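Local atomic coordinates of UDP-N-acetylglucosamine 3-dehydrogenase (Acidithiobacillus ferrooxidans, PDB entry 7BVJ), a protein that catalyses the NAD(+)-dependent oxidation of the glucosamine 3-position of UDP-N-acetylglucosamine to a ketone, a step in lipid A biosynthesis. Residues A[56-61]-A[78-83]; A[71-76]-A[87-92]; A[18-23]-A[44-49]; A[119-124]-A[285-290]; A[142-147]-A[162-167]. All coordinates share one frame; numbering follows the deposited sequence.

In the fold
Contacts 1, 2 and 3 lie in the NAD-binding Rossmann domain and contact 5 in the C-terminal domain; contact 4 ties the loop leaving strand 114-117 to the loop before helix 290-312. Contacts 1 and 2 share helix 73-82 and meet where A80 CB packs on C87 SG at 3.6 Å. E90 of contact 2 reaches H18 of contact 3, OE1 to NE2 3.3 Å, and its side chain comes within about 6 Å of bound NAD. Contacts 2 and 5 bring together K91 and H164, one of which is likely the catalytic base; K91 CE lies 3.4 Å from H164 CE1. Contacts 4 and 5 are joined by the salt bridge between R121 NE and D167 OD2.

Contact 1: A[56-61]-A[78-83]; sequences ALLAEV and EVAMQA
This is apolar helix-to-helix packing near the C-terminal ends of helices 54-59 and 73-82, made by one leucine, L58, lying against V79, A80 and A83. CG of L58 stands anti to its carbonyl carbon (chi1 -72°), which sends both methyls across the gap. CD1 touches the backbone at A80 CA, 3.7 Å away, and also reaches CG1 of V79 at 3.9 Å, where the two side chains cross at about a right angle. The other branch, CD2, settles on A80 CB at 3.7 Å. The small side chain of A80 lets the leucine come up to the main chain there. Lower down, near the base of the side chain, L58 CB meets A83 CB at 4.1 Å, just where the second helix leaves helical geometry. In the Rossmann domain these two helices are neighbours on the parallel sheet, one leading into strand 63-66 and the other running from that strand to strand 86-90. L58 also rests on V64 of the sheet and on V85, which leaves it buried between sheet and helix; A80 itself sits on C87. Exchanging L58 for an alanine would probably leave the flank of A80 and the CG1 methyl of V79 without their apolar mate and open a gap over V64. A polar bridge complements the methyl contacts: one water donates to L58 O at 3.1 Å and to A83 O at 2.9 Å, tying together carbonyls near the two helix ends.

Contact 2: A[71-76]-A[87-92]; sequences STHFAV and CLIEKP
H73 and I89 join the start of helix 73-82 to strand 86-90. Just ahead of the histidine, T72 OG1 bonds to P69 O and T68 OG1, fixing the chain as it enters the helix. With chi1 near -77° the CG of H73 lies beside the backbone N, and the imidazole faces the strand. I89 CG2 lies over one ring face, 3.7 Å from the centroid, a CH-pi contact offset toward ND1. E90 O approaches obliquely, 3.0 Å from H73 CE1. ND1 has F93 O as its main acceptor; a weak, bent bond at the ring edge to P92 O, an oxygen less surely placed, is doubtful, and NE2 meets T68 O weakly. A phenylalanine in place of H73 would probably leave F93 O without its imidazole donor and the turn after the strand less firmly held. F74 turns away onto helix 97-110, while V76 returns to the sheet at I66. The whole belongs to the beta-alpha-beta unit 63-66, 73-82, 86-90, whose last strand runs into the E90-K91-P92 motif of the Gfo/Idh/MocA family, with its cis peptide before the proline and K91 a candidate catalytic base.

Contact 3: A[18-23]-A[44-49]; sequences HAQKYA and AELRCR
A19 and L46 form the tight apolar centre of this contact, with Q20 and E45 closing it by a hydrogen bond on the outer side. The CD1 methyl of L46 presses onto A19 CB at 3.4 Å, closer than usual for two carbons, and lies 3.6 Å from Q20 N on the helix backbone. Its CD2 branch runs across the glutamine stem, meeting Q20 CG at 3.9 Å. Beyond CG the Q20 chain is extended and carries the amide out to E45, where NE2 donates to OE2 at 3.1 Å and 157°. The oxygen lies close to the amide plane and is approached almost head-on, yet amide and carboxylate are turned 60° apart. In the next shell, R16 forms a salt bridge to the same E45 OE2, so this oxygen takes both a charged and a neutral donor. Helix 13-25 follows the glycine-rich nucleotide-binding turn of the Rossmann fold, and H13 and L14 at its start bind NAD; helix 36-46 is the next crossover helix. Behind the contact, A19 rests on V8 and V31 of the parallel sheet, and A23 on L28. Past L46 the chain breaks out of the helix at R47, which has a positive phi (61°), and R49 then joins the edge of the sheet through backbone bonds to A29 and V31.

Contact 4: A[119-124]-A[285-290]; sequences IKRVHP and PVFCDG
R121 reaches from the short 3-10 turn after strand 114-117 to F287 and C288, in the loop between helices 268-282 and 290-312. Its side chain leaves the turn with CG beside the backbone N and runs straight from CG to NE, laying the guanidinium alongside the opposite backbone. NH1 donates at the edge of the group to F287 O, 2.8 Å away; at 129° this bond is bent and weak. C288 has SG anti to its backbone N (chi1 176°), and that rotation puts the sulfur over the middle of the guanidinium, 3.8 Å above its plane. C288 CB covers the same group near NE, at 3.8 Å. A chi1 of 75° sets the F287 ring beside V122 and the arginine stem, where it is approached obliquely by two carbons, V122 CG1 and R121 CD, each 4.2 Å from F287 CD2. The second loop is held from behind: C288 pairs through its backbone with I116 of the Rossmann sheet, F287 N bonds to D275, and D289 caps the N-terminus of helix 290-312 through A292 N. The strongest polar partner of R121 is D167 on helix 157-173, salt-bridged to NE. The arginine therefore spans three parts of the chain: its charge is probably met chiefly by D167, while the carbonyl of F287 and the polarisable sulfur of C288 give it a second, weaker lodging that probably limits its rotation.

Contact 5: A[142-147]-A[162-167]; sequences AERLAP and MIHDLD
R144 faces D165 side-on, NE and NH2 each gripping one carboxylate oxygen. NE donates to OD2 at 3.0 Å and NH2 to OD1 at 3.0 Å, both nearly straight at 172°, a two-pronged salt bridge. Both oxygens lie close to the guanidinium plane, but the carboxylate is tilted 36° against it: OD1 is met on its syn side but somewhat out of plane, OD2 from above the plane. A bend at chi3 (-71°) turns the arginine end to face the aspartate. H164 comes over one face of the guanidinium, its CB 3.5 Å above the plane, while its ring lies steeply inclined and offers an edge to the stem, CD2 to R144 CD 3.7 Å. Below, A142 CB packs against D165 CG at 3.8 Å. K120 flanks both R144 and H164. In this layout D165 probably fixes the rotation of R144, which in turn walls one side of H164. The pairing joins strand 139-147 to helix 157-173; the axes of 142-147 and 162-167 approach to 8.7 Å, nearly antiparallel. This helix covers the mixed sheet of the Gfo/Idh/MocA C-terminal domain and carries H164, which, like neighbouring K91, is a candidate for the catalytic base.

Contact 1: A[56-61]-A[78-83]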
# COMPACT_ATOMS: atom_id res chain seq x y z
N ALA A 56 10.67 -0.19 25.70
CA ALA A 56 12.12 -0.03 25.70
C ALA A 56 12.66 0.19 24.30
O ALA A 56 13.65 0.90 24.11
CB ALA A 56 12.79 -1.24 26.35
N LEU A 57 12.04 -0.45 23.30
CA LEU A 57 12.29 -0.05 21.92
C LEU A 57 12.02 1.44 21.73
O LEU A 57 12.89 2.18 21.27
CB LEU A 57 11.42 -0.88 20.96
CG LEU A 57 11.66 -0.64 19.46
CD1 LEU A 57 11.39 -1.91 18.66
CD2 LEU A 57 10.80 0.48 18.94
N LEU A 58 10.82 1.89 22.09
CA LEU A 58 10.45 3.27 21.80
C LEU A 58 11.38 4.26 22.51
O LEU A 58 11.66 5.34 21.97
CB LEU A 58 8.99 3.50 22.18
CG LEU A 58 8.02 2.81 21.20
CD1 LEU A 58 6.64 2.69 21.79
CD2 LEU A 58 7.98 3.56 19.85
N ALA A 59 11.91 3.90 23.68
CA ALA A 59 12.85 4.79 24.38
C ALA A 59 14.13 5.03 23.59
O ALA A 59 14.78 6.06 23.80
CB ALA A 59 13.20 4.23 25.76
N GLU A 60 14.51 4.13 22.69
CA GLU A 60 15.79 4.19 21.99
C GLU A 60 15.69 4.61 20.52
O GLU A 60 16.69 4.50 19.80
CB GLU A 60 16.50 2.82 22.07
CG GLU A 60 16.77 2.30 23.49
CD GLU A 60 18.17 2.61 24.02
OE1 GLU A 60 18.92 3.37 23.37
OE2 GLU A 60 18.51 2.10 25.11
N VAL A 61 14.53 5.07 20.03
CA VAL A 61 14.39 5.39 18.61
C VAL A 61 13.63 6.69 18.40
O VAL A 61 12.90 7.17 19.27
CB VAL A 61 13.64 4.30 17.81
CG1 VAL A 61 14.34 2.96 17.90
CG2 VAL A 61 12.19 4.22 18.27
N GLU A 78 -0.76 4.03 18.79
CA GLU A 78 -1.07 4.91 19.91
C GLU A 78 0.09 4.94 20.90
O GLU A 78 0.52 6.02 21.34
CB GLU A 78 -2.36 4.47 20.59
CG GLU A 78 -3.04 5.55 21.40
CD GLU A 78 -4.24 5.03 22.17
OE1 GLU A 78 -4.26 3.81 22.51
OE2 GLU A 78 -5.14 5.84 22.44
N VAL A 79 0.61 3.76 21.28
CA VAL A 79 1.72 3.75 22.23
C VAL A 79 2.95 4.42 21.62
O VAL A 79 3.67 5.17 22.30
CB VAL A 79 2.03 2.31 22.70
CG1 VAL A 79 3.26 2.31 23.62
CG2 VAL A 79 0.83 1.71 23.44
N ALA A 80 3.19 4.19 20.33
CA ALA A 80 4.39 4.73 19.70
C ALA A 80 4.32 6.25 19.59
O ALA A 80 5.31 6.94 19.84
CB ALA A 80 4.60 4.09 18.33
N MET A 81 3.14 6.79 19.29
CA MET A 81 3.02 8.24 19.19
C MET A 81 2.98 8.91 20.56
O MET A 81 3.35 10.08 20.67
CB MET A 81 1.78 8.63 18.40
CG MET A 81 1.92 8.43 16.91
SD MET A 81 0.35 8.62 16.05
CE MET A 81 0.87 8.28 14.39
N GLN A 82 2.49 8.21 21.59
CA GLN A 82 2.53 8.79 22.93
C GLN A 82 3.96 9.02 23.38
O GLN A 82 4.22 9.92 24.18
CB GLN A 82 1.81 7.88 23.93
CG GLN A 82 1.64 8.51 25.29
CD GLN A 82 1.03 9.90 25.19
OE1 GLN A 82 -0.04 10.07 24.59
NE2 GLN A 82 1.70 10.90 25.76
N ALA A 83 4.89 8.22 22.86
CA ALA A 83 6.32 8.36 23.09
C ALA A 83 7.00 9.32 22.11
O ALA A 83 8.23 9.31 22.01
CB ALA A 83 6.99 6.99 22.99
O HOH W 1 10.46 7.96 23.20

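Contact 2: A[71-76]-A[87-92]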
# COMPACT_ATOMS: atom_id res chain seq x y z
N SER A 71 -5.53 -5.38 13.09
CA SER A 71 -6.35 -5.11 14.27
C SER A 71 -5.53 -4.56 15.45
O SER A 71 -6.12 -4.00 16.38
CB SER A 71 -7.08 -6.38 14.70
OG SER A 71 -6.15 -7.40 15.02
N THR A 72 -4.21 -4.70 15.42
CA THR A 72 -3.34 -4.17 16.47
C THR A 72 -2.71 -2.83 16.13
O THR A 72 -2.05 -2.23 17.01
CB THR A 72 -2.22 -5.16 16.78
OG1 THR A 72 -1.29 -5.16 15.69
CG2 THR A 72 -2.79 -6.57 16.97
N HIS A 73 -2.88 -2.35 14.89
CA HIS A 73 -2.21 -1.12 14.44
C HIS A 73 -2.54 0.04 15.34
O HIS A 73 -1.66 0.82 15.71
CB HIS A 73 -2.61 -0.77 13.01
CG HIS A 73 -1.94 -1.59 11.96
ND1 HIS A 73 -2.21 -1.44 10.62
CD2 HIS A 73 -1.03 -2.58 12.05
CE1 HIS A 73 -1.49 -2.31 9.93
NE2 HIS A 73 -0.77 -3.02 10.78
N PHE A 74 -3.83 0.21 15.68
CA PHE A 74 -4.24 1.35 16.49
C PHE A 74 -3.55 1.35 17.85
O PHE A 74 -2.93 2.34 18.25
CB PHE A 74 -5.75 1.38 16.67
CG PHE A 74 -6.21 2.48 17.56
CD1 PHE A 74 -6.22 3.81 17.11
CD2 PHE A 74 -6.58 2.22 18.88
CE1 PHE A 74 -6.61 4.85 17.94
CE2 PHE A 74 -6.97 3.25 19.71
CZ PHE A 74 -6.98 4.57 19.24
N ALA A 75 -3.66 0.25 18.60
CA ALA A 75 -3.09 0.24 19.94
C ALA A 75 -1.58 0.46 19.90
O ALA A 75 -1.03 1.23 20.70
CB ALA A 75 -3.42 -1.08 20.64
N VAL A 76 -0.90 -0.18 18.93
CA VAL A 76 0.56 -0.05 18.88
C VAL A 76 0.96 1.35 18.46
O VAL A 76 1.87 1.96 19.05
CB VAL A 76 1.17 -1.12 17.96
CG1 VAL A 76 2.65 -0.83 17.73
CG2 VAL A 76 0.98 -2.51 18.55
N CYS A 87 5.92 7.28 12.90
CA CYS A 87 5.40 5.95 12.57
C CYS A 87 5.18 5.77 11.07
O CYS A 87 4.51 6.59 10.43
CB CYS A 87 4.06 5.69 13.29
SG CYS A 87 4.21 5.57 15.04
N LEU A 88 5.73 4.69 10.53
CA LEU A 88 5.31 4.14 9.24
C LEU A 88 4.51 2.86 9.53
O LEU A 88 5.05 1.86 10.02
CB LEU A 88 6.53 3.87 8.35
CG LEU A 88 6.40 2.94 7.14
CD1 LEU A 88 5.32 3.45 6.18
CD2 LEU A 88 7.72 2.76 6.42
N ILE A 89 3.20 2.89 9.26
CA ILE A 89 2.30 1.77 9.54
C ILE A 89 2.08 0.99 8.26
O ILE A 89 1.73 1.57 7.22
CB ILE A 89 0.96 2.26 10.11
CG1 ILE A 89 1.18 3.04 11.41
CG2 ILE A 89 0.00 1.07 10.34
CD1 ILE A 89 -0.08 3.64 11.98
N GLU A 90 2.29 -0.32 8.31
CA GLU A 90 1.99 -1.13 7.13
C GLU A 90 0.52 -0.99 6.77
O GLU A 90 -0.34 -0.75 7.62
CB GLU A 90 2.38 -2.59 7.38
CG GLU A 90 2.16 -3.56 6.22
CD GLU A 90 2.89 -3.15 4.92
OE1 GLU A 90 4.04 -2.67 4.98
OE2 GLU A 90 2.28 -3.34 3.84
N LYS A 91 0.22 -1.08 5.47
CA LYS A 91 -1.17 -1.07 5.05
C LYS A 91 -1.83 -2.40 5.41
O LYS A 91 -1.18 -3.45 5.42
CB LYS A 91 -1.28 -0.82 3.55
CG LYS A 91 -0.70 -1.93 2.69
CD LYS A 91 -1.75 -2.95 2.26
CE LYS A 91 -1.08 -4.14 1.57
NZ LYS A 91 -1.71 -5.45 1.89
N PRO A 92 -3.13 -2.39 5.72
CA PRO A 92 -3.96 -1.19 5.84
C PRO A 92 -3.80 -0.48 7.18
O PRO A 92 -3.43 -1.09 8.17
CB PRO A 92 -5.38 -1.74 5.68
CG PRO A 92 -5.30 -3.14 6.11
CD PRO A 92 -3.93 -3.63 5.78

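Contact 3: A[18-23]-A[44-49]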
# COMPACT_ATOMS: atom_id res chain seq x y z
N HIS A 18 11.31 -4.89 6.52
CA HIS A 18 11.42 -3.52 7.02
C HIS A 18 12.71 -3.35 7.82
O HIS A 18 13.44 -2.35 7.65
CB HIS A 18 10.24 -3.16 7.91
CG HIS A 18 9.01 -2.73 7.18
ND1 HIS A 18 8.50 -1.46 7.29
CD2 HIS A 18 8.15 -3.43 6.41
CE1 HIS A 18 7.38 -1.38 6.60
NE2 HIS A 18 7.14 -2.56 6.05
N ALA A 19 12.98 -4.31 8.71
CA ALA A 19 14.16 -4.22 9.57
C ALA A 19 15.46 -4.25 8.77
O ALA A 19 16.41 -3.51 9.06
CB ALA A 19 14.14 -5.35 10.61
N GLN A 20 15.52 -5.11 7.73
CA GLN A 20 16.70 -5.14 6.87
C GLN A 20 16.94 -3.79 6.22
O GLN A 20 18.08 -3.30 6.18
CB GLN A 20 16.55 -6.22 5.79
CG GLN A 20 16.43 -7.66 6.30
CD GLN A 20 16.29 -8.69 5.20
OE1 GLN A 20 16.04 -8.36 4.03
NE2 GLN A 20 16.44 -9.96 5.56
N LYS A 21 15.87 -3.15 5.72
CA LYS A 21 16.04 -1.84 5.08
C LYS A 21 16.56 -0.81 6.08
O LYS A 21 17.53 -0.07 5.79
CB LYS A 21 14.71 -1.36 4.47
CG LYS A 21 14.04 -2.31 3.49
CD LYS A 21 15.06 -3.16 2.74
CE LYS A 21 14.57 -3.54 1.37
NZ LYS A 21 14.01 -4.91 1.33
N TYR A 22 15.93 -0.74 7.25
CA TYR A 22 16.37 0.25 8.23
C TYR A 22 17.83 0.04 8.61
O TYR A 22 18.57 1.01 8.79
CB TYR A 22 15.50 0.21 9.48
CG TYR A 22 14.14 0.89 9.37
CD1 TYR A 22 14.04 2.28 9.29
CD2 TYR A 22 12.97 0.15 9.43
CE1 TYR A 22 12.80 2.90 9.23
CE2 TYR A 22 11.74 0.76 9.36
CZ TYR A 22 11.66 2.13 9.27
OH TYR A 22 10.42 2.74 9.19
N ALA A 23 18.25 -1.22 8.74
CA ALA A 23 19.64 -1.50 9.07
C ALA A 23 20.58 -1.02 7.97
O ALA A 23 21.71 -0.59 8.26
CB ALA A 23 19.85 -2.99 9.33
N ALA A 44 19.60 -11.25 15.85
CA ALA A 44 20.84 -11.97 15.56
C ALA A 44 21.25 -11.80 14.10
O ALA A 44 22.43 -11.63 13.79
CB ALA A 44 20.67 -13.45 15.89
N GLU A 45 20.28 -11.85 13.20
CA GLU A 45 20.60 -11.78 11.78
C GLU A 45 21.02 -10.37 11.38
O GLU A 45 21.92 -10.19 10.54
CB GLU A 45 19.41 -12.28 10.98
CG GLU A 45 19.40 -11.95 9.50
CD GLU A 45 18.00 -12.12 8.91
OE1 GLU A 45 17.36 -13.14 9.22
OE2 GLU A 45 17.55 -11.23 8.15
N LEU A 46 20.42 -9.34 11.98
CA LEU A 46 20.75 -7.97 11.61
C LEU A 46 21.74 -7.32 12.56
O LEU A 46 22.14 -6.17 12.32
CB LEU A 46 19.48 -7.13 11.53
CG LEU A 46 18.46 -7.63 10.52
CD1 LEU A 46 17.26 -6.73 10.47
CD2 LEU A 46 19.12 -7.70 9.16
N ARG A 47 22.14 -8.01 13.63
CA ARG A 47 23.11 -7.48 14.60
C ARG A 47 22.59 -6.22 15.28
O ARG A 47 23.34 -5.28 15.55
CB ARG A 47 24.47 -7.24 13.96
CG ARG A 47 25.08 -8.48 13.30
CD ARG A 47 26.08 -8.11 12.21
NE ARG A 47 27.43 -7.86 12.74
CZ ARG A 47 28.04 -6.68 12.73
NH1 ARG A 47 27.43 -5.62 12.22
NH2 ARG A 47 29.26 -6.56 13.23
N CYS A 48 21.30 -6.19 15.54
CA CYS A 48 20.67 -5.18 16.37
C CYS A 48 20.19 -5.83 17.66
O CYS A 48 20.40 -7.02 17.88
CB CYS A 48 19.52 -4.53 15.60
SG CYS A 48 18.20 -5.68 15.20
N ARG A 49 19.53 -5.03 18.50
CA ARG A 49 18.96 -5.54 19.75
C ARG A 49 17.63 -6.23 19.49
O ARG A 49 16.90 -5.91 18.55
CB ARG A 49 18.74 -4.40 20.74
CG ARG A 49 19.71 -4.35 21.91
CD ARG A 49 19.42 -3.18 22.85
NE ARG A 49 18.59 -3.58 23.99
CZ ARG A 49 18.25 -2.77 24.99
NH1 ARG A 49 18.67 -1.51 24.99
NH2 ARG A 49 17.49 -3.21 25.98

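Contact 4: A[119-124]-A[285-290]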
# COMPACT_ATOMS: atom_id res chain seq x y z
N ILE A 119 2.71 0.58 -0.74
CA ILE A 119 3.94 0.38 -1.50
C ILE A 119 3.78 0.70 -2.98
O ILE A 119 4.72 1.20 -3.61
CB ILE A 119 4.47 -1.05 -1.26
CG1 ILE A 119 5.91 -1.19 -1.78
CG2 ILE A 119 3.53 -2.11 -1.88
CD1 ILE A 119 6.75 -2.22 -1.04
N LYS A 120 2.60 0.46 -3.57
CA LYS A 120 2.33 0.57 -5.03
C LYS A 120 2.52 2.01 -5.50
O LYS A 120 2.69 2.21 -6.64
CB LYS A 120 0.91 0.09 -5.32
CG LYS A 120 0.75 -1.17 -6.12
CD LYS A 120 0.98 -2.42 -5.36
CE LYS A 120 2.27 -3.08 -5.81
NZ LYS A 120 2.64 -4.17 -4.90
N ARG A 121 2.47 2.97 -4.60
CA ARG A 121 2.70 4.35 -4.98
C ARG A 121 4.13 4.57 -5.44
O ARG A 121 4.37 5.47 -6.25
CB ARG A 121 2.41 5.29 -3.82
CG ARG A 121 0.97 5.38 -3.39
CD ARG A 121 0.77 6.55 -2.48
NE ARG A 121 -0.63 6.77 -2.14
CZ ARG A 121 -1.12 7.95 -1.78
NH1 ARG A 121 -0.31 8.99 -1.71
NH2 ARG A 121 -2.40 8.10 -1.49
N VAL A 122 5.10 3.80 -4.93
CA VAL A 122 6.50 4.00 -5.32
C VAL A 122 6.92 3.02 -6.41
O VAL A 122 8.10 2.99 -6.79
CB VAL A 122 7.45 3.95 -4.10
CG1 VAL A 122 6.97 4.87 -2.98
CG2 VAL A 122 7.65 2.55 -3.58
N HIS A 123 5.98 2.24 -6.94
CA HIS A 123 6.27 1.38 -8.08
C HIS A 123 6.81 2.21 -9.25
O HIS A 123 6.32 3.32 -9.49
CB HIS A 123 5.02 0.62 -8.52
CG HIS A 123 5.31 -0.52 -9.44
ND1 HIS A 123 5.64 -0.35 -10.77
CD2 HIS A 123 5.39 -1.86 -9.21
CE1 HIS A 123 5.88 -1.52 -11.32
NE2 HIS A 123 5.73 -2.46 -10.40
N PRO A 124 7.83 1.72 -9.97
CA PRO A 124 8.44 2.54 -11.03
C PRO A 124 7.46 3.02 -12.10
O PRO A 124 7.58 4.14 -12.61
CB PRO A 124 9.51 1.61 -11.62
CG PRO A 124 9.83 0.64 -10.52
CD PRO A 124 8.59 0.48 -9.69
N PRO A 285 6.57 16.48 2.68
CA PRO A 285 5.44 15.55 2.77
C PRO A 285 5.81 14.13 2.35
O PRO A 285 6.59 13.91 1.41
CB PRO A 285 4.40 16.16 1.83
CG PRO A 285 5.19 17.02 0.89
CD PRO A 285 6.31 17.56 1.71
N VAL A 286 5.25 13.17 3.06
CA VAL A 286 5.59 11.78 2.86
C VAL A 286 4.75 11.19 1.72
O VAL A 286 3.71 11.72 1.34
CB VAL A 286 5.38 11.03 4.20
CG1 VAL A 286 3.89 10.68 4.41
CG2 VAL A 286 6.28 9.84 4.32
N PHE A 287 5.23 10.08 1.15
CA PHE A 287 4.59 9.52 -0.05
C PHE A 287 3.13 9.14 0.19
O PHE A 287 2.31 9.23 -0.74
CB PHE A 287 5.36 8.30 -0.54
CG PHE A 287 5.13 7.09 0.32
CD1 PHE A 287 5.78 6.97 1.54
CD2 PHE A 287 4.20 6.13 -0.05
CE1 PHE A 287 5.54 5.89 2.36
CE2 PHE A 287 3.95 5.04 0.77
CZ PHE A 287 4.62 4.93 1.97
N CYS A 288 2.78 8.69 1.39
CA CYS A 288 1.38 8.41 1.71
C CYS A 288 1.18 8.66 3.19
O CYS A 288 1.72 7.90 4.02
CB CYS A 288 0.99 6.98 1.34
SG CYS A 288 -0.69 6.52 1.80
N ASP A 289 0.41 9.69 3.54
CA ASP A 289 0.26 10.04 4.94
C ASP A 289 -1.02 9.42 5.52
O ASP A 289 -1.74 8.69 4.84
CB ASP A 289 0.31 11.55 5.14
CG ASP A 289 -0.94 12.29 4.64
OD1 ASP A 289 -1.93 11.66 4.20
OD2 ASP A 289 -0.92 13.54 4.71
N GLY A 290 -1.28 9.72 6.80
CA GLY A 290 -2.46 9.18 7.46
C GLY A 290 -3.76 9.55 6.76
O GLY A 290 -4.68 8.73 6.66

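Contact 5: A[142-147]-A[162-167]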
# COMPACT_ATOMS: atom_id res chain seq x y z
N ALA A 142 -8.29 -2.73 -13.44
CA ALA A 142 -7.15 -3.38 -12.81
C ALA A 142 -7.49 -4.79 -12.37
O ALA A 142 -8.65 -5.11 -12.07
CB ALA A 142 -6.60 -2.56 -11.60
N GLU A 143 -6.45 -5.64 -12.35
CA GLU A 143 -6.54 -7.02 -11.86
C GLU A 143 -5.39 -7.31 -10.89
O GLU A 143 -4.22 -7.10 -11.24
CB GLU A 143 -6.51 -8.04 -13.01
CG GLU A 143 -7.56 -7.82 -14.07
CD GLU A 143 -7.22 -8.54 -15.35
OE1 GLU A 143 -7.60 -9.73 -15.49
OE2 GLU A 143 -6.56 -7.91 -16.21
N ARG A 144 -5.72 -7.80 -9.70
CA ARG A 144 -4.73 -8.25 -8.72
C ARG A 144 -5.13 -9.66 -8.28
O ARG A 144 -5.99 -9.83 -7.42
CB ARG A 144 -4.65 -7.30 -7.54
CG ARG A 144 -3.35 -7.36 -6.78
CD ARG A 144 -3.15 -6.09 -5.95
NE ARG A 144 -2.86 -4.92 -6.78
CZ ARG A 144 -1.63 -4.50 -7.09
NH1 ARG A 144 -0.56 -5.16 -6.65
NH2 ARG A 144 -1.47 -3.41 -7.84
N LEU A 145 -4.49 -10.65 -8.89
CA LEU A 145 -4.86 -12.05 -8.78
C LEU A 145 -3.69 -12.80 -8.18
O LEU A 145 -2.60 -12.81 -8.76
CB LEU A 145 -5.22 -12.62 -10.15
CG LEU A 145 -5.99 -11.73 -11.13
CD1 LEU A 145 -6.31 -12.49 -12.42
CD2 LEU A 145 -7.28 -11.21 -10.50
N ALA A 146 -3.91 -13.44 -7.03
CA ALA A 146 -2.87 -14.17 -6.34
C ALA A 146 -3.23 -15.66 -6.25
O ALA A 146 -4.39 -16.00 -6.01
CB ALA A 146 -2.67 -13.61 -4.93
N PRO A 147 -2.27 -16.55 -6.47
CA PRO A 147 -2.55 -17.98 -6.33
C PRO A 147 -2.88 -18.34 -4.89
O PRO A 147 -2.41 -17.72 -3.94
CB PRO A 147 -1.25 -18.65 -6.78
CG PRO A 147 -0.20 -17.64 -6.47
CD PRO A 147 -0.84 -16.30 -6.74
N MET A 162 -7.19 -5.54 -3.07
CA MET A 162 -7.80 -4.52 -3.91
C MET A 162 -7.42 -3.13 -3.44
O MET A 162 -7.39 -2.19 -4.26
CB MET A 162 -9.32 -4.67 -3.92
CG MET A 162 -9.94 -3.98 -5.11
SD MET A 162 -11.72 -3.84 -5.03
CE MET A 162 -12.24 -5.48 -5.58
N ILE A 163 -7.10 -2.99 -2.16
CA ILE A 163 -6.81 -1.68 -1.59
C ILE A 163 -5.65 -1.01 -2.31
O ILE A 163 -5.58 0.23 -2.36
CB ILE A 163 -6.54 -1.82 -0.08
CG1 ILE A 163 -6.61 -0.46 0.61
CG2 ILE A 163 -5.20 -2.48 0.15
CD1 ILE A 163 -6.82 -0.54 2.08
N HIS A 164 -4.75 -1.79 -2.92
CA HIS A 164 -3.66 -1.22 -3.72
C HIS A 164 -4.21 -0.38 -4.86
O HIS A 164 -3.83 0.79 -5.04
CB HIS A 164 -2.77 -2.32 -4.29
CG HIS A 164 -1.93 -3.01 -3.27
ND1 HIS A 164 -1.05 -2.34 -2.45
CD2 HIS A 164 -1.83 -4.32 -2.93
CE1 HIS A 164 -0.45 -3.20 -1.65
NE2 HIS A 164 -0.90 -4.41 -1.92
N ASP A 165 -5.09 -0.98 -5.66
CA ASP A 165 -5.60 -0.29 -6.83
C ASP A 165 -6.67 0.73 -6.48
O ASP A 165 -6.78 1.75 -7.15
CB ASP A 165 -6.09 -1.32 -7.84
CG ASP A 165 -5.01 -2.34 -8.17
OD1 ASP A 165 -3.91 -1.90 -8.55
OD2 ASP A 165 -5.25 -3.56 -8.01
N LEU A 166 -7.42 0.50 -5.40
CA LEU A 166 -8.26 1.57 -4.88
C LEU A 166 -7.42 2.80 -4.55
O LEU A 166 -7.78 3.93 -4.91
CB LEU A 166 -9.04 1.09 -3.66
CG LEU A 166 -10.16 0.08 -3.98
CD1 LEU A 166 -10.61 -0.73 -2.74
CD2 LEU A 166 -11.36 0.77 -4.65
N ASP A 167 -6.27 2.60 -3.88
CA ASP A 167 -5.42 3.73 -3.52
C ASP A 167 -4.85 4.41 -4.76
O ASP A 167 -4.84 5.64 -4.84
CB ASP A 167 -4.30 3.26 -2.60
CG ASP A 167 -3.32 4.38 -2.27
OD1 ASP A 167 -3.78 5.44 -1.79
OD2 ASP A 167 -2.10 4.18 -2.50
O HOH W 2 -2.91 -4.50 -9.92